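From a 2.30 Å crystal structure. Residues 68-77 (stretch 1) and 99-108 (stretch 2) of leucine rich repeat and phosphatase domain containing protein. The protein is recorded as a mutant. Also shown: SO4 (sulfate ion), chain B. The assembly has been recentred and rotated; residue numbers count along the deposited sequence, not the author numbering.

Stretch 1, residues 68-77: QLYDSIPNAI
Stretch 2 99-108: NKAPAIVIAF

The first helix is kinked where it meets the second: the N atoms of Pro74 and Asn75 have no bond to the turn before, and just ahead of them the Ser72 hydroxyl turns back on its own helix, its OG 2.9 Å from Leu69 O, while lying beside Ile104. No hydrogen bond or salt bridge joins the two helices; a contact burying 389 Å² in all, both sides summed, is held by apolar side chains. Residues 68-77 and 100-108 are helical, and both helices run on later in the chain. Their axes approach to 9.9 Å and their N-to-C directions differ by 67°, a signed crossing angle of -67°, so the helices cross steeply. In register, the CA of Ile73 lies 7.0 Å from the CA of Ala107, and the CA atoms of Ile77 and Phe108 come within 5.8 Å.

The second helix is regular, with phi near -60° and psi near -45° and i-to-i+4 bonds such as Ala107 N to Ala103 O, 3.0 Å. In the first, Pro74 has no amide hydrogen to donate. Just before the kink, Ser72 (phi/psi -88/-4) donates its N to Leu69 O at 2.9 Å, with only a weak bond from Ser72 N to Gln68 O at 3.3 Å, and Ile73 N reaches Tyr70 O at 2.9 Å. The Ser72 side chain has chi1 p. With its hydroxyl donating to Leu69 O, Ser72 can sit beside a hydrocarbon, Ser72 OG lying 4.0 Å from Ile104 CD1. Regular bonding resumes with Ala76 N to Ser72 O, 3.1 Å.

Leu69 points toward the other helix, chi1 t and chi2 off-well at 125°. Leu69 CD1 lies 4.0 Å from Ala103 CB and 4.1 Å from Ile104 CD1, so one methyl touches both neighbours. Ile104, m at both chi angles, leaves its backbone sideways, but its end comes nearer; Ile104 CG2 meets Ala76 CB at 4.0 Å. The small side chains of Ala76, Ala103 and Ala107 all point toward the opposing helix and offer compact methyl surfaces to the longer chains. Thus Ile73, chi1 m and chi2 t, sets Ile73 CD1 3.8 Å from Ala107 CB.

Ile77 has the same m, t rotamer and leaves its backbone sideways, but its end comes nearer. Ile77 CG1 packs at the edge of the Phe108 ring, near the ring plane, 4.3 Å from Phe108 CD1 and 4.2 Å from Phe108 CA. Phe108 leaves its backbone sideways, with chi1 t and chi2 75°. Both residues are large and apolar, so the flexible aliphatic chain and the flat ring meet by van der Waals contact.

At the start of the second helix, Asn99 occupies the N-cap position without a side-chain capping bond. A sulfate, probably from the crystallisation liquor, binds the backbone there: Asn99 N donates to sulfate O1 at 3.0 Å, and Lys100 N makes a weak bond to sulfate O2 at 3.3 Å. Free amides at a helix N-terminus suit an anion. Lys100 (m, t, -112°, p) leaves its backbone sideways, but its end leads away from the first helix, Lys100 NZ reaching sulfate O2 at a very short 2.4 Å.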

# COMPACT_ATOMS: atom_id res chain seq x y z
N GLN A 68 -12.36 -5.03 -7.28
CA GLN A 68 -11.70 -3.80 -7.73
C GLN A 68 -10.33 -3.69 -7.12
O GLN A 68 -9.43 -3.17 -7.74
CB GLN A 68 -12.49 -2.55 -7.35
CG GLN A 68 -13.90 -2.51 -7.89
CD GLN A 68 -14.75 -1.36 -7.27
OE1 GLN A 68 -14.54 -0.94 -6.13
NE2 GLN A 68 -15.71 -0.88 -8.03
N LEU A 69 -10.19 -4.15 -5.89
CA LEU A 69 -8.88 -4.10 -5.31
C LEU A 69 -7.91 -5.11 -6.01
O LEU A 69 -6.83 -4.73 -6.47
CB LEU A 69 -8.95 -4.26 -3.79
CG LEU A 69 -7.54 -4.11 -3.18
CD1 LEU A 69 -7.47 -3.02 -2.09
CD2 LEU A 69 -7.00 -5.48 -2.69
N TYR A 70 -8.32 -6.37 -6.08
CA TYR A 70 -7.62 -7.40 -6.81
C TYR A 70 -7.16 -6.86 -8.20
O TYR A 70 -5.96 -6.93 -8.52
CB TYR A 70 -8.59 -8.56 -7.02
CG TYR A 70 -8.03 -9.68 -7.83
CD1 TYR A 70 -7.17 -10.62 -7.22
CD2 TYR A 70 -8.32 -9.82 -9.20
CE1 TYR A 70 -6.62 -11.67 -7.95
CE2 TYR A 70 -7.79 -10.89 -9.95
CZ TYR A 70 -6.94 -11.83 -9.31
OH TYR A 70 -6.36 -12.90 -9.98
N ASP A 71 -8.11 -6.31 -8.97
CA ASP A 71 -7.86 -5.87 -10.32
C ASP A 71 -6.79 -4.78 -10.37
O ASP A 71 -6.02 -4.66 -11.35
CB ASP A 71 -9.17 -5.41 -11.00
CG ASP A 71 -10.07 -6.59 -11.39
OD1 ASP A 71 -9.55 -7.75 -11.52
OD2 ASP A 71 -11.31 -6.36 -11.56
N SER A 72 -6.70 -4.01 -9.30
CA SER A 72 -5.78 -2.87 -9.32
C SER A 72 -4.37 -3.30 -8.86
O SER A 72 -3.42 -2.53 -8.86
CB SER A 72 -6.35 -1.73 -8.41
OG SER A 72 -6.07 -2.03 -7.04
N ILE A 73 -4.22 -4.55 -8.45
CA ILE A 73 -2.94 -4.94 -7.86
C ILE A 73 -1.70 -4.78 -8.75
O ILE A 73 -0.64 -4.24 -8.31
CB ILE A 73 -3.04 -6.34 -7.20
CG1 ILE A 73 -3.91 -6.22 -5.94
CG2 ILE A 73 -1.63 -6.88 -6.86
CD1 ILE A 73 -4.19 -7.54 -5.17
N PRO A 74 -1.82 -5.22 -10.02
CA PRO A 74 -0.62 -5.17 -10.88
C PRO A 74 -0.22 -3.73 -11.20
O PRO A 74 0.97 -3.40 -11.14
CB PRO A 74 -1.02 -5.98 -12.15
CG PRO A 74 -2.18 -6.83 -11.73
CD PRO A 74 -2.90 -6.07 -10.58
N ASN A 75 -1.19 -2.86 -11.49
CA ASN A 75 -0.86 -1.41 -11.61
C ASN A 75 -0.20 -0.82 -10.39
O ASN A 75 0.74 -0.08 -10.49
CB ASN A 75 -2.09 -0.58 -12.01
CG ASN A 75 -2.41 -0.70 -13.52
OD1 ASN A 75 -3.57 -0.62 -13.92
ND2 ASN A 75 -1.38 -0.91 -14.35
N ALA A 76 -0.67 -1.17 -9.20
CA ALA A 76 -0.01 -0.65 -7.96
C ALA A 76 1.41 -1.15 -7.81
O ALA A 76 2.35 -0.38 -7.45
CB ALA A 76 -0.84 -1.05 -6.71
N ILE A 77 1.60 -2.45 -8.01
CA ILE A 77 2.95 -3.02 -7.80
C ILE A 77 3.97 -2.35 -8.75
O ILE A 77 5.09 -1.96 -8.35
CB ILE A 77 2.89 -4.55 -7.98
CG1 ILE A 77 2.19 -5.13 -6.74
CG2 ILE A 77 4.29 -5.13 -8.19
CD1 ILE A 77 2.04 -6.63 -6.74
N ASN A 99 -7.51 1.00 6.09
CA ASN A 99 -8.22 -0.10 5.46
C ASN A 99 -7.62 -0.36 4.06
O ASN A 99 -6.82 -1.28 3.89
CB ASN A 99 -9.69 0.29 5.40
CG ASN A 99 -10.56 -0.71 4.66
OD1 ASN A 99 -10.29 -1.91 4.67
ND2 ASN A 99 -11.64 -0.21 4.05
N LYS A 100 -7.97 0.48 3.08
CA LYS A 100 -7.51 0.32 1.70
C LYS A 100 -5.98 0.44 1.46
O LYS A 100 -5.40 -0.41 0.77
CB LYS A 100 -8.27 1.27 0.76
CG LYS A 100 -9.68 0.86 0.51
CD LYS A 100 -10.33 1.81 -0.51
CE LYS A 100 -11.41 2.68 0.11
NZ LYS A 100 -10.86 3.61 1.10
N ALA A 101 -5.33 1.48 1.99
CA ALA A 101 -3.89 1.63 1.79
C ALA A 101 -3.09 0.42 2.38
O ALA A 101 -2.13 -0.09 1.74
CB ALA A 101 -3.35 2.96 2.31
N PRO A 102 -3.46 -0.04 3.59
CA PRO A 102 -2.72 -1.20 4.12
C PRO A 102 -2.92 -2.49 3.29
O PRO A 102 -1.96 -3.26 3.17
CB PRO A 102 -3.27 -1.36 5.54
CG PRO A 102 -3.77 0.08 5.91
CD PRO A 102 -4.29 0.63 4.62
N ALA A 103 -4.12 -2.71 2.76
CA ALA A 103 -4.40 -3.85 1.89
C ALA A 103 -3.46 -3.86 0.66
O ALA A 103 -2.89 -4.90 0.32
CB ALA A 103 -5.87 -3.89 1.45
N ILE A 104 -3.28 -2.69 0.03
CA ILE A 104 -2.34 -2.57 -1.07
C ILE A 104 -0.91 -2.89 -0.66
O ILE A 104 -0.18 -3.53 -1.43
CB ILE A 104 -2.42 -1.15 -1.77
CG1 ILE A 104 -3.71 -1.00 -2.55
CG2 ILE A 104 -1.22 -0.88 -2.73
CD1 ILE A 104 -3.86 -2.00 -3.69
N VAL A 105 -0.49 -2.38 0.50
CA VAL A 105 0.87 -2.62 0.97
C VAL A 105 1.10 -4.12 1.23
O VAL A 105 2.18 -4.66 0.93
CB VAL A 105 1.22 -1.74 2.23
CG1 VAL A 105 2.50 -2.20 2.92
CG2 VAL A 105 1.37 -0.23 1.85
N ILE A 106 0.09 -4.78 1.78
CA ILE A 106 0.13 -6.21 1.94
C ILE A 106 0.32 -6.96 0.58
O ILE A 106 1.21 -7.79 0.49
CB ILE A 106 -1.08 -6.72 2.70
CG1 ILE A 106 -1.03 -6.22 4.16
CG2 ILE A 106 -1.15 -8.27 2.64
CD1 ILE A 106 -2.26 -6.57 5.02
N ALA A 107 -0.54 -6.68 -0.42
CA ALA A 107 -0.41 -7.26 -1.75
C ALA A 107 1.03 -7.10 -2.29
O ALA A 107 1.65 -8.07 -2.80
CB ALA A 107 -1.40 -6.64 -2.70
N PHE A 108 1.56 -5.88 -2.16
CA PHE A 108 2.91 -5.61 -2.58
C PHE A 108 3.99 -6.50 -1.93
O PHE A 108 4.86 -7.03 -2.62
CB PHE A 108 3.28 -4.14 -2.37
CG PHE A 108 4.72 -3.86 -2.66
CD1 PHE A 108 5.18 -3.81 -4.01
CD2 PHE A 108 5.63 -3.70 -1.62
CE1 PHE A 108 6.53 -3.61 -4.31
CE2 PHE A 108 6.98 -3.50 -1.91
CZ PHE A 108 7.43 -3.46 -3.26
S SO4 B . -9.70 3.85 4.29
O1 SO4 B . -8.34 3.53 4.77
O2 SO4 B . -10.20 2.97 3.27
O3 SO4 B . -10.55 3.67 5.46
O4 SO4 B . -9.72 5.17 3.73